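Local coordinates for periplasmic binding protein (Roseiflexus sp. RS-1, PDB 5GJ3), which binds two heme groups at once and, as the periplasmic component of a bacterial heme-acquisition system, probably passes heme on for import into the cell, at residues A[7-12]-A[46-51]; A[13-18]-A[102-107]; A[66-71]-A[106-111]; A[96-101]-A[244-249]. All coordinates share one frame; numbering follows the deposited sequence.

Interaction 1. Residues A[7-12]-A[46-51]. With HEM (protoporphyrin IX containing Fe), chain B.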
# COMPACT_ATOMS: atom_id res chain seq x y z
N ARG A 7 -24.65 -3.80 -7.37
CA ARG A 7 -23.70 -3.27 -8.35
C ARG A 7 -22.78 -2.28 -7.61
O ARG A 7 -23.16 -1.15 -7.32
CB ARG A 7 -24.40 -2.58 -9.52
CG ARG A 7 -25.28 -3.52 -10.39
CD ARG A 7 -26.06 -2.71 -11.44
NE ARG A 7 -25.16 -2.08 -12.42
CZ ARG A 7 -24.50 -2.77 -13.35
NH1 ARG A 7 -24.64 -4.08 -13.45
NH2 ARG A 7 -23.67 -2.16 -14.18
N ILE A 8 -21.59 -2.76 -7.27
CA ILE A 8 -20.64 -2.02 -6.44
C ILE A 8 -19.59 -1.34 -7.31
O ILE A 8 -18.95 -1.97 -8.23
CB ILE A 8 -19.94 -2.98 -5.45
CG1 ILE A 8 -20.98 -3.86 -4.69
CG2 ILE A 8 -19.05 -2.21 -4.43
CD1 ILE A 8 -20.31 -4.87 -3.76
N VAL A 9 -19.43 -0.04 -7.05
CA VAL A 9 -18.34 0.72 -7.58
C VAL A 9 -17.42 1.01 -6.39
O VAL A 9 -17.83 1.59 -5.36
CB VAL A 9 -18.75 2.03 -8.28
CG1 VAL A 9 -17.47 2.77 -8.73
CG2 VAL A 9 -19.62 1.73 -9.52
N SER A 10 -16.18 0.54 -6.51
CA SER A 10 -15.21 0.65 -5.44
C SER A 10 -14.20 1.77 -5.79
O SER A 10 -13.59 1.77 -6.89
CB SER A 10 -14.52 -0.69 -5.26
OG SER A 10 -13.43 -0.50 -4.36
N LEU A 11 -14.01 2.72 -4.89
CA LEU A 11 -13.22 3.91 -5.20
C LEU A 11 -11.67 3.81 -5.00
O LEU A 11 -10.93 4.71 -5.44
CB LEU A 11 -13.77 5.15 -4.42
CG LEU A 11 -15.29 5.39 -4.62
CD1 LEU A 11 -15.65 6.59 -3.77
CD2 LEU A 11 -15.58 5.68 -6.09
N ASN A 12 -11.21 2.77 -4.32
CA ASN A 12 -9.79 2.68 -3.98
C ASN A 12 -9.33 1.27 -4.20
O ASN A 12 -10.07 0.33 -3.93
CB ASN A 12 -9.49 3.09 -2.52
CG ASN A 12 -10.08 4.41 -2.19
OD1 ASN A 12 -11.24 4.51 -1.78
ND2 ASN A 12 -9.34 5.45 -2.46
N PRO A 46 -14.71 -1.91 -15.87
CA PRO A 46 -14.64 -0.52 -16.29
C PRO A 46 -13.80 0.36 -15.31
O PRO A 46 -13.76 0.11 -14.07
CB PRO A 46 -16.12 -0.08 -16.31
CG PRO A 46 -16.90 -1.34 -16.43
CD PRO A 46 -16.07 -2.48 -15.91
N ASN A 47 -13.14 1.37 -15.86
CA ASN A 47 -12.26 2.25 -15.11
C ASN A 47 -13.07 3.47 -14.80
O ASN A 47 -13.72 4.00 -15.68
CB ASN A 47 -11.07 2.71 -15.98
CG ASN A 47 -10.25 3.80 -15.31
OD1 ASN A 47 -9.89 3.69 -14.14
ND2 ASN A 47 -9.96 4.89 -16.05
N ILE A 48 -12.98 3.96 -13.56
CA ILE A 48 -13.72 5.17 -13.18
C ILE A 48 -12.73 6.34 -12.91
O ILE A 48 -13.14 7.42 -12.48
CB ILE A 48 -14.59 4.91 -11.91
CG1 ILE A 48 -13.65 4.58 -10.71
CG2 ILE A 48 -15.55 3.72 -12.20
CD1 ILE A 48 -14.33 4.44 -9.34
N GLY A 49 -11.45 6.13 -13.21
CA GLY A 49 -10.45 7.21 -13.05
C GLY A 49 -9.51 6.83 -11.92
O GLY A 49 -9.69 5.77 -11.32
N TYR A 50 -8.51 7.66 -11.62
CA TYR A 50 -7.63 7.40 -10.45
C TYR A 50 -8.38 7.75 -9.11
O TYR A 50 -9.16 8.68 -9.07
CB TYR A 50 -6.29 8.16 -10.60
CG TYR A 50 -5.37 7.98 -9.39
CD1 TYR A 50 -4.93 6.72 -9.00
CD2 TYR A 50 -5.00 9.08 -8.61
CE1 TYR A 50 -4.16 6.54 -7.85
CE2 TYR A 50 -4.19 8.93 -7.46
CZ TYR A 50 -3.78 7.65 -7.09
OH TYR A 50 -3.01 7.51 -5.95
N GLN A 51 -8.12 7.00 -8.05
CA GLN A 51 -8.79 7.20 -6.72
C GLN A 51 -8.90 8.64 -6.21
O GLN A 51 -9.89 8.98 -5.58
CB GLN A 51 -8.18 6.30 -5.62
CG GLN A 51 -6.72 6.66 -5.22
CD GLN A 51 -6.07 5.56 -4.39
OE1 GLN A 51 -6.76 4.80 -3.67
NE2 GLN A 51 -4.75 5.46 -4.50
CHA HEM B . -0.98 8.85 -8.94
CHB HEM B . -1.36 4.25 -7.40
CHC HEM B . -0.88 6.05 -2.87
CHD HEM B . -1.05 10.63 -4.47
C1A HEM B . -1.08 7.48 -8.89
C2A HEM B . -1.26 6.68 -10.05
C3A HEM B . -1.40 5.38 -9.66
C4A HEM B . -1.27 5.38 -8.23
CMA HEM B . -1.64 4.18 -10.57
CAA HEM B . -1.33 7.25 -11.46
CBA HEM B . -2.74 7.89 -11.60
CGA HEM B . -2.85 8.89 -12.72
O1A HEM B . -1.82 9.36 -13.22
O2A HEM B . -3.95 9.30 -13.16
C1B HEM B . -1.21 4.34 -6.00
C2B HEM B . -1.15 3.22 -5.10
C3B HEM B . -0.99 3.72 -3.83
C4B HEM B . -0.99 5.19 -3.97
CMB HEM B . -1.19 1.76 -5.48
CAB HEM B . -0.87 3.03 -2.52
CBB HEM B . -1.38 1.79 -2.35
C1C HEM B . -0.83 7.42 -2.88
C2C HEM B . -0.53 8.24 -1.78
C3C HEM B . -0.58 9.57 -2.24
C4C HEM B . -0.89 9.52 -3.64
CMC HEM B . -0.23 7.71 -0.38
CAC HEM B . -0.36 10.83 -1.47
CBC HEM B . 0.02 10.84 -0.19
C1D HEM B . -1.01 10.45 -5.85
C2D HEM B . -0.97 11.63 -6.74
C3D HEM B . -0.94 11.14 -7.98
C4D HEM B . -0.98 9.67 -7.83
CMD HEM B . -0.94 13.10 -6.32
CAD HEM B . -0.93 11.95 -9.27
CBD HEM B . -2.40 11.84 -9.83
CGD HEM B . -3.39 12.88 -9.33
O1D HEM B . -2.99 13.98 -8.87
O2D HEM B . -4.64 12.71 -9.38
NA HEM B . -1.16 6.69 -7.80
NB HEM B . -1.17 5.46 -5.28
NC HEM B . -1.06 8.20 -3.99
ND HEM B . -1.06 9.27 -6.54
FE HEM B . -1.14 7.43 -5.94
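N12 and Q51 meet through their side-chain amides. N12 ND2 donates to Q51 OE1 at 2.9 Å, with an N-H...O angle of 168°. The acceptor lies in the amide plane of N12, while the donor is tilted 22° from the carbonyl plane of Q51. The two side chains cross at about a right angle. Q51 CG lies between the backbone N and the carbonyl carbon (chi1 69°), and the chain is extended beyond it. The other amide end, Q51 NE2, donates to Y50 OH at 3.1 Å. R52 NH1 makes a weak hydrogen bond to the same oxygen. Y50 OH binds the heme iron at 1.9 Å, so Y50 is an axial ligand of one of the two hemes. One face of the Y50 ring lies against the porphyrin near HEM C1A, and Q51 CG lies against the opposite face, toward the rim. Both segments belong to the N-terminal lobe of this periplasmic binding protein, where parallel strand 8-10 runs toward the heme pocket. An alanine at Q51 removes both amide bonds, and would probably leave N12 ND2 without this acceptor and Y50 OH less firmly placed beside the iron. Further out, N12 OD1 accepts from the backbone N of D70, which fixes the rotation of the N12 amide. Behind the amides the contact is apolar. I48 CD1 lies 3.6 Å from V9 CG1 and 3.7 Å from L11 CD2. I59 of helix 56-60 touches all three of these residues.

Interaction 2. Residues A[13-18]-A[102-107]. With ZN (zinc ion), chain D.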
# COMPACT_ATOMS: atom_id res chain seq x y z
N GLY A 13 -8.09 1.13 -4.69
CA GLY A 13 -7.51 -0.21 -4.87
C GLY A 13 -7.51 -1.14 -3.68
O GLY A 13 -7.76 -2.33 -3.85
N ASP A 14 -7.24 -0.64 -2.47
CA ASP A 14 -7.26 -1.48 -1.27
C ASP A 14 -8.68 -1.95 -0.81
O ASP A 14 -8.88 -3.11 -0.34
CB ASP A 14 -6.49 -0.79 -0.12
CG ASP A 14 -7.02 0.61 0.25
OD1 ASP A 14 -7.70 1.28 -0.58
OD2 ASP A 14 -6.73 1.07 1.39
N ILE A 15 -9.68 -1.07 -0.98
CA ILE A 15 -11.10 -1.45 -0.77
C ILE A 15 -11.53 -2.53 -1.77
O ILE A 15 -12.13 -3.55 -1.39
CB ILE A 15 -11.97 -0.20 -0.91
CG1 ILE A 15 -11.51 0.82 0.15
CG2 ILE A 15 -13.44 -0.59 -0.73
CD1 ILE A 15 -11.61 0.34 1.59
N THR A 16 -11.18 -2.35 -3.04
CA THR A 16 -11.47 -3.36 -4.07
C THR A 16 -10.88 -4.73 -3.69
O THR A 16 -11.58 -5.74 -3.69
CB THR A 16 -10.92 -2.91 -5.42
OG1 THR A 16 -11.53 -1.67 -5.80
CG2 THR A 16 -11.10 -3.99 -6.53
N GLU A 17 -9.62 -4.75 -3.29
CA GLU A 17 -8.94 -5.98 -2.90
C GLU A 17 -9.68 -6.64 -1.76
O GLU A 17 -9.83 -7.86 -1.71
CB GLU A 17 -7.50 -5.68 -2.48
CG GLU A 17 -6.83 -6.85 -1.77
CD GLU A 17 -5.29 -6.72 -1.68
OE1 GLU A 17 -4.67 -5.79 -2.27
OE2 GLU A 17 -4.70 -7.58 -1.04
N ILE A 18 -10.18 -5.82 -0.84
CA ILE A 18 -10.85 -6.35 0.33
C ILE A 18 -12.23 -6.95 -0.13
O ILE A 18 -12.65 -7.96 0.40
CB ILE A 18 -11.10 -5.24 1.39
CG1 ILE A 18 -9.80 -4.90 2.15
CG2 ILE A 18 -12.19 -5.70 2.36
CD1 ILE A 18 -9.93 -3.61 2.95
N GLN A 102 -7.75 -4.28 9.62
CA GLN A 102 -8.95 -4.76 10.36
C GLN A 102 -10.15 -3.76 10.27
O GLN A 102 -11.31 -4.14 10.09
CB GLN A 102 -8.51 -5.08 11.79
CG GLN A 102 -9.53 -4.98 12.90
CD GLN A 102 -9.89 -3.55 13.37
OE1 GLN A 102 -11.08 -3.22 13.44
NE2 GLN A 102 -8.88 -2.73 13.70
N GLN A 103 -9.85 -2.48 10.45
CA GLN A 103 -10.89 -1.47 10.36
C GLN A 103 -11.53 -1.43 8.96
O GLN A 103 -12.75 -1.37 8.83
CB GLN A 103 -10.26 -0.14 10.71
CG GLN A 103 -11.17 0.97 11.14
CD GLN A 103 -10.31 2.16 11.48
OE1 GLN A 103 -10.38 3.21 10.83
NE2 GLN A 103 -9.39 1.97 12.44
N LYS A 104 -10.72 -1.47 7.90
CA LYS A 104 -11.27 -1.40 6.54
C LYS A 104 -12.05 -2.67 6.20
O LYS A 104 -13.11 -2.63 5.47
CB LYS A 104 -10.16 -1.14 5.51
CG LYS A 104 -9.61 0.29 5.60
CD LYS A 104 -8.52 0.56 4.54
CE LYS A 104 -7.23 -0.17 4.76
NZ LYS A 104 -6.11 0.23 3.80
N ILE A 105 -11.54 -3.80 6.71
CA ILE A 105 -12.23 -5.09 6.47
C ILE A 105 -13.62 -5.08 7.11
O ILE A 105 -14.60 -5.43 6.43
CB ILE A 105 -11.39 -6.30 6.94
CG1 ILE A 105 -10.20 -6.51 5.99
CG2 ILE A 105 -12.25 -7.58 7.01
CD1 ILE A 105 -9.09 -7.29 6.65
N ARG A 106 -13.71 -4.65 8.38
CA ARG A 106 -15.03 -4.55 9.05
C ARG A 106 -15.99 -3.57 8.37
O ARG A 106 -17.22 -3.83 8.28
CB ARG A 106 -14.88 -4.21 10.55
CG ARG A 106 -14.12 -5.30 11.31
CD ARG A 106 -13.97 -4.99 12.81
NE ARG A 106 -13.77 -6.26 13.50
CZ ARG A 106 -12.64 -6.63 14.13
NH1 ARG A 106 -11.60 -5.81 14.24
NH2 ARG A 106 -12.58 -7.84 14.71
N PHE A 107 -15.43 -2.46 7.87
CA PHE A 107 -16.22 -1.45 7.17
C PHE A 107 -16.87 -2.03 5.88
O PHE A 107 -18.09 -1.89 5.66
CB PHE A 107 -15.35 -0.23 6.86
CG PHE A 107 -15.82 0.60 5.68
CD1 PHE A 107 -16.88 1.50 5.82
CD2 PHE A 107 -15.12 0.55 4.46
CE1 PHE A 107 -17.28 2.34 4.74
CE2 PHE A 107 -15.48 1.38 3.40
CZ PHE A 107 -16.58 2.30 3.52
ZN ZN D . -6.93 3.18 1.31
O HOH W 1 -6.66 4.23 -0.31
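K104 reaches across from helix 102-107 to D14 on helix 13-18. The two helix segments cross at -62° with their axes 10.0 Å apart, a helix-helix packing within the N-terminal lobe. Helix 13-21 directly follows strand 8-10 of that lobe's parallel sheet. The K104 chain starts in an apolar setting. Its CB lies 3.6 Å from I18 CD1, and the two side chains cross at about a right angle. Farther out, CD passes I15 CD1. The chain bends at the third torsion (chi3 -70°), which turns CE aside. CE then lies 3.6 Å from D14 OD2. At the tip, NZ makes a salt bridge to D14 OD2 at 2.6 Å, approaching on the anti side of the carboxylate. NZ has further partners in D94 OD1 and the backbone oxygen of G245. The ammonium is thus buried but well supplied with acceptors. D14 OD2 also binds the zinc ion, together with D70, D94 and a water. K104 is a second-shell residue of the metal site, since it bonds to a zinc ligand. Its charge would probably offset part of the negative charge gathered there. Beside this, I18 CG1 packs on I105 CG1. I15 CD1 comes to the edge of the F107 ring, near its plane, with CE2 as its nearest atom at 4.4 Å.

Interaction 3. Residues A[66-71]-A[106-111]. With ZN (zinc ion), chain D.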
# COMPACT_ATOMS: atom_id res chain seq x y z
N LEU A 66 -24.30 0.76 -4.93
CA LEU A 66 -23.48 1.16 -3.79
C LEU A 66 -22.10 1.65 -4.26
O LEU A 66 -21.43 0.98 -5.10
CB LEU A 66 -23.27 -0.01 -2.82
CG LEU A 66 -22.28 0.09 -1.66
CD1 LEU A 66 -22.77 1.09 -0.58
CD2 LEU A 66 -22.07 -1.32 -1.08
N VAL A 67 -21.65 2.73 -3.64
CA VAL A 67 -20.29 3.22 -3.89
C VAL A 67 -19.57 3.27 -2.58
O VAL A 67 -20.07 3.87 -1.62
CB VAL A 67 -20.32 4.64 -4.53
CG1 VAL A 67 -18.92 5.22 -4.71
CG2 VAL A 67 -21.07 4.60 -5.89
N ILE A 68 -18.40 2.63 -2.53
CA ILE A 68 -17.65 2.48 -1.33
C ILE A 68 -16.17 2.87 -1.55
O ILE A 68 -15.58 2.54 -2.58
CB ILE A 68 -17.86 1.05 -0.76
CG1 ILE A 68 -17.25 0.89 0.61
CG2 ILE A 68 -17.26 -0.08 -1.61
CD1 ILE A 68 -17.68 -0.43 1.27
N GLY A 69 -15.57 3.54 -0.56
CA GLY A 69 -14.13 3.96 -0.70
C GLY A 69 -13.59 4.37 0.67
O GLY A 69 -14.26 4.17 1.70
N ASP A 70 -12.38 4.89 0.71
CA ASP A 70 -11.88 5.35 1.99
C ASP A 70 -11.37 6.76 1.77
O ASP A 70 -11.63 7.37 0.70
CB ASP A 70 -10.84 4.37 2.55
CG ASP A 70 -9.56 4.32 1.72
OD1 ASP A 70 -9.20 5.27 0.99
OD2 ASP A 70 -8.90 3.28 1.82
N GLU A 71 -10.73 7.32 2.79
CA GLU A 71 -10.38 8.75 2.80
C GLU A 71 -9.48 9.23 1.65
O GLU A 71 -9.45 10.42 1.40
CB GLU A 71 -9.78 9.20 4.16
CG GLU A 71 -8.46 8.51 4.50
CD GLU A 71 -7.88 8.98 5.85
OE1 GLU A 71 -8.11 8.35 6.93
OE2 GLU A 71 -7.18 10.01 5.82
N ARG A 106 -13.71 -4.65 8.38
CA ARG A 106 -15.03 -4.55 9.05
C ARG A 106 -15.99 -3.57 8.37
O ARG A 106 -17.22 -3.83 8.28
CB ARG A 106 -14.88 -4.21 10.55
CG ARG A 106 -14.12 -5.30 11.31
CD ARG A 106 -13.97 -4.99 12.81
NE ARG A 106 -13.77 -6.26 13.50
CZ ARG A 106 -12.64 -6.63 14.13
NH1 ARG A 106 -11.60 -5.81 14.24
NH2 ARG A 106 -12.58 -7.84 14.71
N PHE A 107 -15.43 -2.46 7.87
CA PHE A 107 -16.22 -1.45 7.17
C PHE A 107 -16.87 -2.03 5.88
O PHE A 107 -18.09 -1.89 5.66
CB PHE A 107 -15.35 -0.23 6.86
CG PHE A 107 -15.82 0.60 5.68
CD1 PHE A 107 -16.88 1.50 5.82
CD2 PHE A 107 -15.12 0.55 4.46
CE1 PHE A 107 -17.28 2.34 4.74
CE2 PHE A 107 -15.48 1.38 3.40
CZ PHE A 107 -16.58 2.30 3.52
N VAL A 108 -16.07 -2.71 5.09
CA VAL A 108 -16.58 -3.30 3.84
C VAL A 108 -17.58 -4.41 4.18
O VAL A 108 -18.68 -4.51 3.54
CB VAL A 108 -15.46 -3.83 2.93
CG1 VAL A 108 -16.05 -4.57 1.70
CG2 VAL A 108 -14.55 -2.68 2.43
N ALA A 109 -17.23 -5.24 5.16
CA ALA A 109 -18.13 -6.36 5.51
C ALA A 109 -19.52 -5.88 5.95
O ALA A 109 -20.53 -6.52 5.58
CB ALA A 109 -17.53 -7.28 6.58
N GLN A 110 -19.56 -4.81 6.75
CA GLN A 110 -20.84 -4.26 7.20
C GLN A 110 -21.64 -3.72 6.03
O GLN A 110 -22.81 -4.02 5.96
CB GLN A 110 -20.73 -3.18 8.32
CG GLN A 110 -22.12 -2.75 8.88
CD GLN A 110 -22.11 -1.87 10.14
OE1 GLN A 110 -21.15 -1.89 10.89
NE2 GLN A 110 -23.21 -1.09 10.40
N ALA A 111 -21.01 -2.97 5.10
CA ALA A 111 -21.70 -2.41 3.91
C ALA A 111 -22.29 -3.49 3.01
O ALA A 111 -23.31 -3.27 2.28
CB ALA A 111 -20.77 -1.53 3.08
ZN ZN D . -6.93 3.18 1.31
O HOH W 1 -6.66 4.23 -0.31
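I68 and F107 reach toward each other tip to tip. They join strand 66-70 to helix 106-111, which runs back almost antiparallel to it, 172° between their directions and 10.0 Å between axes. This is the helix-on-sheet layering of an alpha/beta lobe, with helix 100-111 packed on a parallel sheet. The tight part lies around I68. Its CG1 stands anti to the backbone N (chi1 -172°), which carries it toward the helix, 3.3 Å from F107 CZ. The ring is met obliquely. G69 O also approaches it, 3.5 Å from F107 CE2, and A90 and T92 of strand 89-92 touch the same ring. I68 CD1 stays beside F107 CE2 and also meets A111 CB at 3.7 Å and V108 CG2 at 4.0 Å. Trimming I68 to alanine would probably open a gap between strand and helix and leave the tip of F107 less firmly held. I15 and I19 of helix 13-21 also touch I68, which places it deep between the layers. The contact is looser at L66, where both L66 and A111 are partly exposed. L66 CD2 comes no closer to A111 CB than 4.4 Å. At the other end of the strand the chemistry changes. D70 takes little part in the helix packing and serves the zinc site instead. Its carboxylate is split between two tasks. OD1 lies near the oxygen of a zinc-bound water and accepts from the backbone N of A72, while OD2 binds the zinc ion at 2.0 Å.

Interaction 4. Residues A[96-101]-A[244-249]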
# COMPACT_ATOMS: atom_id res chain seq x y z
N PRO A 96 -2.35 5.65 8.75
CA PRO A 96 -1.07 4.91 8.67
C PRO A 96 -0.82 4.12 9.97
O PRO A 96 -0.07 4.55 10.83
CB PRO A 96 -0.05 6.04 8.48
CG PRO A 96 -0.67 7.21 9.22
CD PRO A 96 -2.14 7.10 8.92
N SER A 97 -1.45 2.95 10.09
CA SER A 97 -1.51 2.20 11.32
C SER A 97 -1.69 0.71 10.97
O SER A 97 -2.37 0.38 9.96
CB SER A 97 -2.75 2.70 12.07
OG SER A 97 -3.20 1.75 13.00
N LEU A 98 -1.13 -0.19 11.78
CA LEU A 98 -1.37 -1.62 11.62
C LEU A 98 -2.79 -2.04 12.04
O LEU A 98 -3.15 -3.17 11.84
CB LEU A 98 -0.35 -2.47 12.39
CG LEU A 98 1.02 -2.53 11.72
CD1 LEU A 98 1.89 -3.43 12.55
CD2 LEU A 98 0.92 -3.07 10.32
N ASP A 99 -3.55 -1.13 12.62
CA ASP A 99 -5.01 -1.33 12.81
C ASP A 99 -5.90 -1.04 11.57
O ASP A 99 -7.08 -1.43 11.55
CB ASP A 99 -5.48 -0.42 13.94
CG ASP A 99 -5.03 -0.91 15.29
OD1 ASP A 99 -4.73 -2.11 15.42
OD2 ASP A 99 -4.98 -0.08 16.23
N ALA A 100 -5.38 -0.32 10.58
CA ALA A 100 -6.16 -0.03 9.36
C ALA A 100 -6.71 -1.28 8.60
O ALA A 100 -7.88 -1.26 8.20
CB ALA A 100 -5.38 0.90 8.40
N PRO A 101 -5.90 -2.36 8.42
CA PRO A 101 -6.43 -3.54 7.70
C PRO A 101 -7.77 -4.03 8.33
O PRO A 101 -8.79 -4.12 7.65
CB PRO A 101 -5.30 -4.60 7.86
CG PRO A 101 -4.07 -3.74 7.92
CD PRO A 101 -4.49 -2.58 8.83
N LEU A 244 1.99 -1.20 0.40
CA LEU A 244 1.45 0.03 0.97
C LEU A 244 -0.08 0.09 1.16
O LEU A 244 -0.58 1.01 1.84
CB LEU A 244 1.90 1.22 0.10
CG LEU A 244 3.41 1.42 -0.00
CD1 LEU A 244 3.62 2.56 -0.99
CD2 LEU A 244 4.00 1.80 1.36
N GLY A 245 -0.81 -0.88 0.59
CA GLY A 245 -2.28 -0.97 0.75
C GLY A 245 -2.91 -1.13 2.14
O GLY A 245 -4.08 -0.74 2.34
N MET A 246 -2.17 -1.66 3.12
CA MET A 246 -2.76 -1.85 4.46
C MET A 246 -4.09 -2.63 4.37
O MET A 246 -5.14 -2.24 4.90
CB MET A 246 -2.89 -0.52 5.21
CG MET A 246 -1.53 0.03 5.65
SD MET A 246 -0.64 -1.06 6.81
CE MET A 246 0.54 0.15 7.42
N GLY A 247 -4.01 -3.73 3.63
CA GLY A 247 -5.18 -4.53 3.34
C GLY A 247 -4.97 -5.93 3.80
O GLY A 247 -4.20 -6.16 4.73
N PRO A 248 -5.67 -6.90 3.16
CA PRO A 248 -5.66 -8.26 3.65
C PRO A 248 -4.27 -8.94 3.56
O PRO A 248 -4.02 -9.90 4.31
CB PRO A 248 -6.66 -8.99 2.74
CG PRO A 248 -7.53 -7.91 2.17
CD PRO A 248 -6.54 -6.76 1.98
N ARG A 249 -3.40 -8.45 2.68
CA ARG A 249 -2.05 -9.02 2.51
C ARG A 249 -0.96 -8.37 3.37
O ARG A 249 0.23 -8.66 3.18
CB ARG A 249 -1.65 -9.01 1.02
CG ARG A 249 -2.49 -10.02 0.20
CD ARG A 249 -2.07 -9.94 -1.27
NE ARG A 249 -2.39 -8.62 -1.80
CZ ARG A 249 -1.83 -8.03 -2.86
NH1 ARG A 249 -0.84 -8.59 -3.52
NH2 ARG A 249 -2.22 -6.82 -3.21
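P101 and G247 bring the two backbones together, their CA atoms 4.6 Å apart, as the turn leading into helix 100-111 meets the loop between helices 240-244 and 250-267. The first segment forms a type I beta turn from S97 to A100, closed by A100 N to S97 O. S97 OG accepts from the backbone N of D99 at 2.9 Å, a capping bond ahead of helix 100-111. On the other side, M246 has left helical geometry with a positive phi of 53°. The M246 backbone oxygen points at the start of helix 100-111. It receives a CA-H...O contact from P101 CA at 3.3 Å and lies 3.5 Å from P101 CG. The same oxygen takes a weak hydrogen bond from K104 NZ one turn along that helix. The M246 side chain carries the apolar part of the contact. Its CB faces A100 CB at 4.3 Å and lies near P101 CG. The chain bends at its second torsion (chi2 -62°), which carries SD toward the turn, 4.3 Å from L98 CD2. M168 of helix 164-171 also touches M246. L98 reaches V167 and A171 of that helix. The loop that follows helix 240-244, with L244 and G245 touching heme, thus packs on the start of helix 100-111. At the end of the M246 side chain, SD and CE are each 3.9 Å from S97 O.

Interactions 1, 2 and 4 are buried, while interaction 3 is only partly so. Interactions 1 and 3 reach the same sheet through neighbouring strands 8-10 and 66-70, and L11 N and I68 O, 2.8 Å apart in a probable hydrogen bond, tie them together. Interactions 2, 3 and 4 all use helix 100-111: its start in 4, its middle in 2 and its end in 3. Their chemistry differs accordingly. Interaction 1 joins two side-chain amides beside the heme iron. Interaction 2 centres on a salt bridge at zinc, whose site it shares with interaction 3. Interaction 3 is otherwise apolar, as is much of interaction 4. E17 to R249, a salt bridge, joins interactions 2 and 4.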